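PDB 6SGF: beta-xylanase from Roseburia intestinalis L1-82, which probably cleaves internal beta-1,4-xylosidic bonds of xylan as a whole enzyme, and is represented here by its low-affinity xylan-binding module, CBM86. Local coordinates for residues V57-A62 and V121-V126; Q40-L45 and K71-G76; Q64-S69 and E117-S122. One frame throughout, in Å; residues are numbered along the deposited sequence.

Contact 1 (V57-A62 and V121-V126); sequences VTFQVA and VSLVSV
Q60 lays its extended side chain across V124, with V124 CG1 3.6 Å from Q60 OE1. CG stands anti to the backbone N (chi1 -177°), which starts the chain over this valine. S125 OG also comes within 3.1 Å of Q60 OE1. A water links that same hydroxyl to T58 O. T10 of the second subunit adds a weak hydrogen bond to OE1, so this face, which also carries A62, looks toward the partner chain. An alanine at Q60 would probably open a gap beside V124 CG1 and leave S125 OG without the amide oxygen near it, and the weak bond to T10 of the second subunit would be lost as well.

The other face is apolar. V57 CG1 meets V126 CG1 at 3.6 Å, F59 CD2 lies 4.0 Å from V126 CG2, and L123 CD1 approaches the edge of the F59 ring.

The backbones run antiparallel. Q60 N donates to S125 O at 2.9 Å, and A62 and S122 exchange a reciprocal pair of bonds. Between these, one carbonyl serves two donors: Q60 O takes V124 N at 2.8 Å and, weakly, S125 N at 3.3 Å. The extra residue shifts the register by one, and two residues facing one is the hallmark of a classic beta bulge, here inside an antiparallel sheet.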
loop_
_atom_site.group_PDB
_atom_site.type_symbol
_atom_site.label_atom_id
_atom_site.label_comp_id
_atom_site.label_asym_id
_atom_site.label_seq_id
_atom_site.Cartn_x
_atom_site.Cartn_y
_atom_site.Cartn_z
ATOM N N VAL B 57 -10.642 0.896 10.647
ATOM C CA VAL B 57 -10.372 0.567 9.251
ATOM C C VAL B 57 -10.013 1.870 8.534
ATOM O O VAL B 57 -10.826 2.800 8.488
ATOM C CB VAL B 57 -11.576 -0.106 8.567
ATOM C CG1 VAL B 57 -11.208 -0.506 7.149
ATOM C CG2 VAL B 57 -12.054 -1.357 9.346
ATOM N N THR B 58 -8.822 1.930 7.941
ATOM C CA THR B 58 -8.350 3.144 7.295
ATOM C C THR B 58 -8.194 2.913 5.795
ATOM O O THR B 58 -7.459 2.018 5.370
ATOM C CB THR B 58 -7.036 3.611 7.916
ATOM O OG1 THR B 58 -7.253 3.874 9.305
ATOM C CG2 THR B 58 -6.558 4.898 7.237
ATOM N N PHE B 59 -8.890 3.718 5.009
ATOM C CA PHE B 59 -8.821 3.680 3.560
ATOM C C PHE B 59 -7.853 4.761 3.111
ATOM O O PHE B 59 -8.028 5.935 3.468
ATOM C CB PHE B 59 -10.179 3.941 2.901
ATOM C CG PHE B 59 -11.248 2.949 3.244
ATOM C CD1 PHE B 59 -11.758 2.859 4.539
ATOM C CD2 PHE B 59 -11.762 2.136 2.272
ATOM C CE1 PHE B 59 -12.779 1.969 4.848
ATOM C CE2 PHE B 59 -12.776 1.274 2.544
ATOM C CZ PHE B 59 -13.292 1.177 3.853
ATOM N N GLN B 60 -6.858 4.379 2.329
ATOM C CA GLN B 60 -5.949 5.325 1.701
ATOM C C GLN B 60 -6.324 5.489 0.235
ATOM O O GLN B 60 -6.437 4.494 -0.501
ATOM C CB GLN B 60 -4.499 4.858 1.828
ATOM C CG GLN B 60 -3.477 5.844 1.255
ATOM C CD GLN B 60 -2.019 5.404 1.485
ATOM O OE1 GLN B 60 -1.733 4.267 1.866
ATOM N NE2 GLN B 60 -1.111 6.307 1.246
ATOM N N VAL B 61 -6.506 6.744 -0.180
ATOM C CA VAL B 61 -6.904 7.091 -1.535
ATOM C C VAL B 61 -5.920 8.089 -2.143
ATOM O O VAL B 61 -5.109 8.719 -1.454
ATOM C CB VAL B 61 -8.340 7.642 -1.594
ATOM C CG1 VAL B 61 -9.329 6.622 -1.066
ATOM C CG2 VAL B 61 -8.447 8.929 -0.850
ATOM N N ALA B 62 -6.016 8.233 -3.465
ATOM C CA ALA B 62 -5.188 9.178 -4.207
ATOM C C ALA B 62 -6.012 9.725 -5.365
ATOM O O ALA B 62 -6.958 9.096 -5.819
ATOM C CB ALA B 62 -3.888 8.512 -4.690
ATOM N N VAL B 121 -11.560 8.550 -8.430
ATOM C CA VAL B 121 -10.705 8.413 -7.251
ATOM C C VAL B 121 -9.917 7.120 -7.430
ATOM O O VAL B 121 -10.321 6.226 -8.176
ATOM C CB VAL B 121 -11.524 8.405 -5.932
ATOM C CG1 VAL B 121 -12.426 7.149 -5.840
ATOM C CG2 VAL B 121 -10.591 8.475 -4.739
ATOM N N SER B 122 -8.767 7.029 -6.769
ATOM C CA SER B 122 -7.977 5.803 -6.734
ATOM C C SER B 122 -7.887 5.257 -5.321
ATOM O O SER B 122 -7.656 6.015 -4.372
ATOM C CB SER B 122 -6.572 6.056 -7.258
ATOM O OG SER B 122 -6.641 6.517 -8.576
ATOM N N LEU B 123 -8.041 3.941 -5.177
ATOM C CA LEU B 123 -7.840 3.284 -3.893
ATOM C C LEU B 123 -6.424 2.740 -3.848
ATOM O O LEU B 123 -6.040 1.957 -4.720
ATOM C CB LEU B 123 -8.855 2.159 -3.664
ATOM C CG LEU B 123 -8.613 1.338 -2.393
ATOM C CD1 LEU B 123 -8.876 2.107 -1.124
ATOM C CD2 LEU B 123 -9.415 0.061 -2.383
ATOM N N VAL B 124 -5.680 3.116 -2.807
ATOM C CA VAL B 124 -4.296 2.704 -2.586
ATOM C C VAL B 124 -4.212 1.498 -1.674
ATOM O O VAL B 124 -3.512 0.524 -1.969
ATOM C CB VAL B 124 -3.496 3.892 -1.993
ATOM C CG1 VAL B 124 -2.066 3.476 -1.629
ATOM C CG2 VAL B 124 -3.565 5.094 -2.935
ATOM N N SER B 125 -4.893 1.544 -0.536
ATOM C CA SER B 125 -4.768 0.471 0.428
ATOM C C SER B 125 -5.898 0.582 1.431
ATOM O O SER B 125 -6.503 1.645 1.581
ATOM C CB SER B 125 -3.432 0.534 1.152
ATOM O OG SER B 125 -3.347 1.674 1.984
ATOM N N VAL B 126 -6.137 -0.519 2.133
ATOM C CA VAL B 126 -7.047 -0.566 3.271
ATOM C C VAL B 126 -6.334 -1.260 4.421
ATOM O O VAL B 126 -5.738 -2.325 4.236
ATOM C CB VAL B 126 -8.358 -1.294 2.930
ATOM C CG1 VAL B 126 -9.302 -1.246 4.154
ATOM C CG2 VAL B 126 -9.011 -0.660 1.691
HETATM O O HOH W 1 -4.611 2.028 4.476
#

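Contact 2 (Q40-L45 and K71-G76); sequences QVKWTL and KVYNGG. With XYP (beta-D-xylopyranose), chain H.
Q40 and K71 meet on the five-stranded antiparallel sheet of a beta-sandwich, reaching toward each other past strand 103-110, which lies between their own strands. The site illustrates how next-but-one strands of such a sheet can jointly bind a sugar.

Polar bonds come first. K71 NZ donates to Q40 OE1 at 3.0 Å, the two side chains crossing at about a right angle and the lysine nitrogen lying tilted from the plane of the amide group. The other half of that amide turns to the ligand: Q40 NE2 gives a nearly straight bond (169°) to O2 of the xylose, 3.0 Å away. K71 NZ reaches the same sugar, with O3 at 2.9 Å and a weaker bond to O2. The amide is probably held in one orientation, its oxygen taking the lysine and a water, its nitrogen giving to the xylose. D78 forms a salt bridge with K71 NZ and is also bonded to the xylose, which would partly offset the lysine charge.

The ring contact is of another kind. K42 is fully extended, CG anti to the backbone N (chi1 172°), and its methylenes run over one face of Y73. CE sits above the ring centre, 4.0 Å from the Y73 centroid, a CH-pi contact. NZ lies 4.5 Å from that centroid and off-centre, making a lesser cation-pi interaction.

Waters complete the join. One connects K42 NZ with G76 O. Another, in the plane of the Y73 ring at its edge, accepts from Y73 OH at 2.7 Å and donates both to V41 O and, at 2.7 Å, to Q40 OE1.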
loop_
_atom_site.group_PDB
_atom_site.type_symbol
_atom_site.label_atom_id
_atom_site.label_comp_id
_atom_site.label_asym_id
_atom_site.label_seq_id
_atom_site.Cartn_x
_atom_site.Cartn_y
_atom_site.Cartn_z
ATOM N N GLN B 40 -20.805 2.345 -7.137
ATOM C CA GLN B 40 -19.926 1.878 -6.076
ATOM C C GLN B 40 -19.186 0.612 -6.505
ATOM O O GLN B 40 -19.522 -0.046 -7.508
ATOM C CB GLN B 40 -20.709 1.614 -4.796
ATOM C CG GLN B 40 -21.640 0.446 -4.955
ATOM C CD GLN B 40 -22.539 0.263 -3.753
ATOM O OE1 GLN B 40 -22.077 0.035 -2.631
ATOM N NE2 GLN B 40 -23.827 0.368 -3.981
ATOM N N VAL B 41 -18.167 0.272 -5.704
ATOM C CA VAL B 41 -17.396 -0.956 -5.864
ATOM C C VAL B 41 -17.339 -1.636 -4.514
ATOM O O VAL B 41 -17.297 -0.969 -3.473
ATOM C CB VAL B 41 -15.969 -0.694 -6.384
ATOM C CG1 VAL B 41 -15.206 -2.008 -6.583
ATOM C CG2 VAL B 41 -16.016 0.069 -7.662
ATOM N N LYS B 42 -17.381 -2.957 -4.526
ATOM C CA LYS B 42 -17.244 -3.770 -3.331
ATOM C C LYS B 42 -16.081 -4.725 -3.551
ATOM O O LYS B 42 -16.035 -5.394 -4.579
ATOM C CB LYS B 42 -18.523 -4.552 -3.040
ATOM C CG LYS B 42 -18.355 -5.556 -1.915
ATOM C CD LYS B 42 -19.654 -6.366 -1.699
ATOM C CE LYS B 42 -19.511 -7.358 -0.588
ATOM N NZ LYS B 42 -20.764 -8.154 -0.355
ATOM N N TRP B 43 -15.128 -4.760 -2.613
ATOM C CA TRP B 43 -13.984 -5.655 -2.697
ATOM C C TRP B 43 -14.002 -6.686 -1.569
ATOM O O TRP B 43 -14.221 -6.337 -0.405
ATOM C CB TRP B 43 -12.662 -4.906 -2.597
ATOM C CG TRP B 43 -12.289 -3.951 -3.654
ATOM C CD1 TRP B 43 -11.521 -4.198 -4.755
ATOM C CD2 TRP B 43 -12.594 -2.562 -3.672
ATOM N NE1 TRP B 43 -11.356 -3.031 -5.486
ATOM C CE2 TRP B 43 -11.997 -2.015 -4.831
ATOM C CE3 TRP B 43 -13.335 -1.721 -2.828
ATOM C CZ2 TRP B 43 -12.097 -0.678 -5.149
ATOM C CZ3 TRP B 43 -13.443 -0.394 -3.154
ATOM C CH2 TRP B 43 -12.822 0.124 -4.299
ATOM N N THR B 44 -13.662 -7.931 -1.902
ATOM C CA THR B 44 -13.506 -8.985 -0.919
ATOM C C THR B 44 -12.111 -8.948 -0.308
ATOM O O THR B 44 -11.118 -8.681 -0.994
ATOM C CB THR B 44 -13.738 -10.362 -1.563
ATOM O OG1 THR B 44 -14.985 -10.369 -2.281
ATOM C CG2 THR B 44 -13.767 -11.451 -0.462
ATOM N N LEU B 45 -12.046 -9.216 0.988
ATOM C CA LEU B 45 -10.761 -9.286 1.667
ATOM C C LEU B 45 -10.134 -10.661 1.440
ATOM O O LEU B 45 -10.847 -11.651 1.290
ATOM C CB LEU B 45 -10.941 -9.029 3.151
ATOM C CG LEU B 45 -11.497 -7.662 3.579
ATOM C CD1 LEU B 45 -11.461 -7.658 5.109
ATOM C CD2 LEU B 45 -10.693 -6.534 2.940
ATOM N N LYS B 71 -17.421 2.026 3.142
ATOM C CA LYS B 71 -18.231 0.976 3.741
ATOM C C LYS B 71 -17.374 -0.182 4.236
ATOM O O LYS B 71 -16.452 -0.616 3.547
ATOM C CB LYS B 71 -19.240 0.406 2.733
ATOM C CG LYS B 71 -20.240 1.407 2.217
ATOM C CD LYS B 71 -21.199 0.716 1.219
ATOM C CE LYS B 71 -22.280 1.642 0.682
ATOM N NZ LYS B 71 -23.291 0.784 -0.037
ATOM N N VAL B 72 -17.726 -0.704 5.404
ATOM C CA VAL B 72 -17.165 -1.926 5.957
ATOM C C VAL B 72 -18.317 -2.918 6.067
ATOM O O VAL B 72 -19.233 -2.734 6.872
ATOM C CB VAL B 72 -16.491 -1.695 7.305
ATOM C CG1 VAL B 72 -15.870 -2.991 7.803
ATOM C CG2 VAL B 72 -15.457 -0.620 7.172
ATOM N N TYR B 73 -18.263 -3.980 5.283
ATOM C CA TYR B 73 -19.339 -4.964 5.277
ATOM C C TYR B 73 -19.092 -6.009 6.359
ATOM O O TYR B 73 -17.941 -6.293 6.718
ATOM C CB TYR B 73 -19.411 -5.671 3.937
ATOM C CG TYR B 73 -19.817 -4.849 2.750
ATOM C CD1 TYR B 73 -18.933 -3.963 2.142
ATOM C CD2 TYR B 73 -21.081 -5.004 2.199
ATOM C CE1 TYR B 73 -19.294 -3.257 1.015
ATOM C CE2 TYR B 73 -21.452 -4.323 1.078
ATOM C CZ TYR B 73 -20.579 -3.439 0.496
ATOM O OH TYR B 73 -20.993 -2.761 -0.618
ATOM N N ASN B 74 -20.173 -6.585 6.880
ATOM C CA ASN B 74 -20.041 -7.690 7.829
ATOM C C ASN B 74 -21.071 -8.771 7.503
ATOM O O ASN B 74 -21.761 -9.300 8.372
ATOM C CB ASN B 74 -20.128 -7.203 9.280
ATOM C CG ASN B 74 -21.520 -6.691 9.694
ATOM O OD1 ASN B 74 -22.274 -6.118 8.908
ATOM N ND2 ASN B 74 -21.841 -6.880 10.976
ATOM N N GLY B 75 -21.142 -9.126 6.225
ATOM C CA GLY B 75 -21.826 -10.318 5.781
ATOM C C GLY B 75 -23.193 -10.098 5.192
ATOM O O GLY B 75 -23.773 -11.047 4.649
ATOM N N GLY B 76 -23.739 -8.888 5.306
ATOM C CA GLY B 76 -25.048 -8.598 4.767
ATOM C C GLY B 76 -25.003 -8.142 3.320
ATOM O O GLY B 76 -23.944 -7.987 2.708
HETATM C C1 XYP H . -27.592 1.676 -2.725
HETATM C C2 XYP H . -26.344 1.747 -1.841
HETATM C C3 XYP H . -26.678 2.425 -0.558
HETATM C C4 XYP H . -27.430 3.720 -0.766
HETATM C C5 XYP H . -28.665 3.571 -1.665
HETATM O O2 XYP H . -25.822 0.425 -1.693
HETATM O O3 XYP H . -25.427 2.699 0.135
HETATM O O4 XYP H . -27.821 4.177 0.538
HETATM O O5 XYP H . -28.186 3.028 -2.938
HETATM O O HOH W 2 -19.633 -0.813 -1.842
HETATM O O HOH W 3 -20.960 -8.864 2.477
#

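Contact 3 (Q64-S69 and E117-S122); sequences QKVPIS and ENATVS
The amide of Q64 is the flat group here, and it ends a side chain that lies alongside V121, pointing the same way, with Q64 CB 3.8 Å from V121 CG2. NE2 donates to V66 O at 3.0 Å, with the acceptor almost exactly in the amide plane, although the nitrogen stands 29° out of the plane of the V66 carbonyl. NE2 also bonds L88 O, and OE1 bonds the hydroxyl of Y94, so both polar ends are satisfied. The extended chain, CG anti to the backbone N (chi1 -175°), runs beside the valine and brings the amide to V66 O of its own loop, tying residues 64 and 66 together.

A single hydrogen bond joins the two backbones, K65 N to T120 O at 2.9 Å. Around it K65 contributes only its root: CB is 3.5 Å from T120 O, and CG is 3.6 Å from T120 OG1. Beyond that the lysine chain bends and its end leaves the contact. A bound cadmium ion lies about 5 Å from the K65 side chain.

Two apolar pairs flank this bond. V66 CB rests on A119 CB at 4.0 Å. I68 CG2 approaches V121 CG1 at 4.2 Å, the side chains crossing at about a right angle, and I68 also packs on V61 and I109.

The chain has no helix, so the neighbours are all strands and loops. The 64-67 loop carries the chain from strand 54-62 in one sheet of the sandwich to strand 68-73 in the other, lying against the beginning of strand 119-130, whose residues A119 and V121 pair on their other side with F34 and L32 of strand 29-34.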
loop_
_atom_site.group_PDB
_atom_site.type_symbol
_atom_site.label_atom_id
_atom_site.label_comp_id
_atom_site.label_asym_id
_atom_site.label_seq_id
_atom_site.Cartn_x
_atom_site.Cartn_y
_atom_site.Cartn_z
ATOM N N GLN B 64 -8.244 11.970 -5.578
ATOM C CA GLN B 64 -9.667 12.049 -5.269
ATOM C C GLN B 64 -10.258 13.312 -5.885
ATOM O O GLN B 64 -9.839 14.427 -5.561
ATOM C CB GLN B 64 -9.889 12.046 -3.757
ATOM C CG GLN B 64 -11.378 12.014 -3.357
ATOM C CD GLN B 64 -11.597 12.033 -1.845
ATOM O OE1 GLN B 64 -10.669 11.970 -1.063
ATOM N NE2 GLN B 64 -12.832 12.150 -1.448
ATOM N N LYS B 65 -11.243 13.133 -6.763
ATOM C CA LYS B 65 -11.869 14.239 -7.469
ATOM C C LYS B 65 -13.354 14.347 -7.181
ATOM O O LYS B 65 -14.053 15.062 -7.906
ATOM C CB LYS B 65 -11.657 14.129 -8.976
ATOM C CG LYS B 65 -10.214 13.993 -9.381
ATOM C CD LYS B 65 -9.457 15.258 -9.404
ATOM C CE LYS B 65 -8.078 15.007 -10.056
ATOM N NZ LYS B 65 -7.077 14.490 -9.062
ATOM N N VAL B 66 -13.850 13.647 -6.163
ATOM C CA VAL B 66 -15.265 13.676 -5.782
ATOM C C VAL B 66 -15.358 13.259 -4.317
ATOM O O VAL B 66 -14.543 12.426 -3.873
ATOM C CB VAL B 66 -16.091 12.761 -6.705
ATOM C CG1 VAL B 66 -15.572 11.310 -6.601
ATOM C CG2 VAL B 66 -17.585 12.840 -6.367
ATOM N N PRO B 67 -16.292 13.792 -3.515
ATOM C CA PRO B 67 -16.470 13.245 -2.156
ATOM C C PRO B 67 -16.866 11.776 -2.215
ATOM O O PRO B 67 -17.579 11.353 -3.126
ATOM C CB PRO B 67 -17.588 14.107 -1.556
ATOM C CG PRO B 67 -17.581 15.388 -2.398
ATOM C CD PRO B 67 -17.188 14.943 -3.763
ATOM N N ILE B 68 -16.379 10.987 -1.250
ATOM C CA ILE B 68 -16.606 9.546 -1.285
ATOM C C ILE B 68 -17.282 9.074 -0.000
ATOM O O ILE B 68 -17.162 9.678 1.064
ATOM C CB ILE B 68 -15.309 8.715 -1.525
ATOM C CG1 ILE B 68 -14.239 8.975 -0.447
ATOM C CG2 ILE B 68 -14.771 8.983 -2.879
ATOM C CD1 ILE B 68 -13.007 8.149 -0.630
ATOM N N SER B 69 -17.962 7.936 -0.127
ATOM C CA SER B 69 -18.535 7.180 0.968
ATOM C C SER B 69 -17.792 5.858 1.098
ATOM O O SER B 69 -17.420 5.239 0.096
ATOM C CB SER B 69 -20.029 6.960 0.709
ATOM O OG SER B 69 -20.647 8.247 0.719
ATOM N N GLU B 117 -19.744 14.408 -12.490
ATOM C CA GLU B 117 -18.987 14.821 -13.664
ATOM C C GLU B 117 -17.510 14.743 -13.310
ATOM O O GLU B 117 -17.095 15.291 -12.284
ATOM C CB GLU B 117 -19.369 16.236 -14.107
ATOM C CG GLU B 117 -19.142 16.459 -15.586
ATOM C CD GLU B 117 -18.725 17.881 -15.892
ATOM O OE1 GLU B 117 -18.177 18.120 -17.000
ATOM O OE2 GLU B 117 -18.967 18.758 -15.025
ATOM N N ASN B 118 -16.741 13.999 -14.105
ATOM C CA ASN B 118 -15.322 13.739 -13.821
ATOM C C ASN B 118 -15.140 13.273 -12.377
ATOM O O ASN B 118 -14.284 13.760 -11.626
ATOM C CB ASN B 118 -14.461 14.967 -14.111
ATOM C CG ASN B 118 -14.509 15.390 -15.585
ATOM O OD1 ASN B 118 -15.170 14.758 -16.413
ATOM N ND2 ASN B 118 -13.800 16.466 -15.907
ATOM N N ALA B 119 -15.992 12.348 -11.979
ATOM C CA ALA B 119 -15.992 11.814 -10.618
ATOM C C ALA B 119 -15.098 10.582 -10.596
ATOM O O ALA B 119 -15.497 9.513 -11.057
ATOM C CB ALA B 119 -17.412 11.462 -10.197
ATOM N N THR B 120 -13.874 10.745 -10.099
ATOM C CA THR B 120 -12.889 9.676 -10.104
ATOM C C THR B 120 -12.123 9.704 -8.784
ATOM O O THR B 120 -12.035 10.739 -8.113
ATOM C CB THR B 120 -11.917 9.793 -11.308
ATOM O OG1 THR B 120 -11.186 11.013 -11.232
ATOM C CG2 THR B 120 -12.653 9.787 -12.641
ATOM N N VAL B 121 -11.560 8.550 -8.430
ATOM C CA VAL B 121 -10.705 8.413 -7.251
ATOM C C VAL B 121 -9.917 7.120 -7.430
ATOM O O VAL B 121 -10.321 6.226 -8.176
ATOM C CB VAL B 121 -11.524 8.405 -5.932
ATOM C CG1 VAL B 121 -12.426 7.149 -5.840
ATOM C CG2 VAL B 121 -10.591 8.475 -4.739
ATOM N N SER B 122 -8.767 7.029 -6.769
ATOM C CA SER B 122 -7.977 5.803 -6.734
ATOM C C SER B 122 -7.887 5.257 -5.321
ATOM O O SER B 122 -7.656 6.015 -4.372
ATOM C CB SER B 122 -6.572 6.056 -7.258
ATOM O OG SER B 122 -6.641 6.517 -8.576
#

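The three contacts trace the joining of two packed sheets, one of which carries the sugar site. Contacts 1 and 3 share V121 and S122 on strand 119-130, and V61 CG1 packs on I68 CD1 at 4.0 Å between them. Contact 1 faces contact 2 across the sandwich: F59 CZ is 3.6 Å from K71 O, and L123 CD2 is 3.9 Å from W43 CH2. Only contact 2 holds pocket residues, Q40 and K71, whereas the F59 side chain stands about 13 Å from a bound xylose. Contacts 2 and 3 have centres about 18 Å apart and are joined through strand 68-73, whose first residues belong to contact 3 and whose later ones to contact 2.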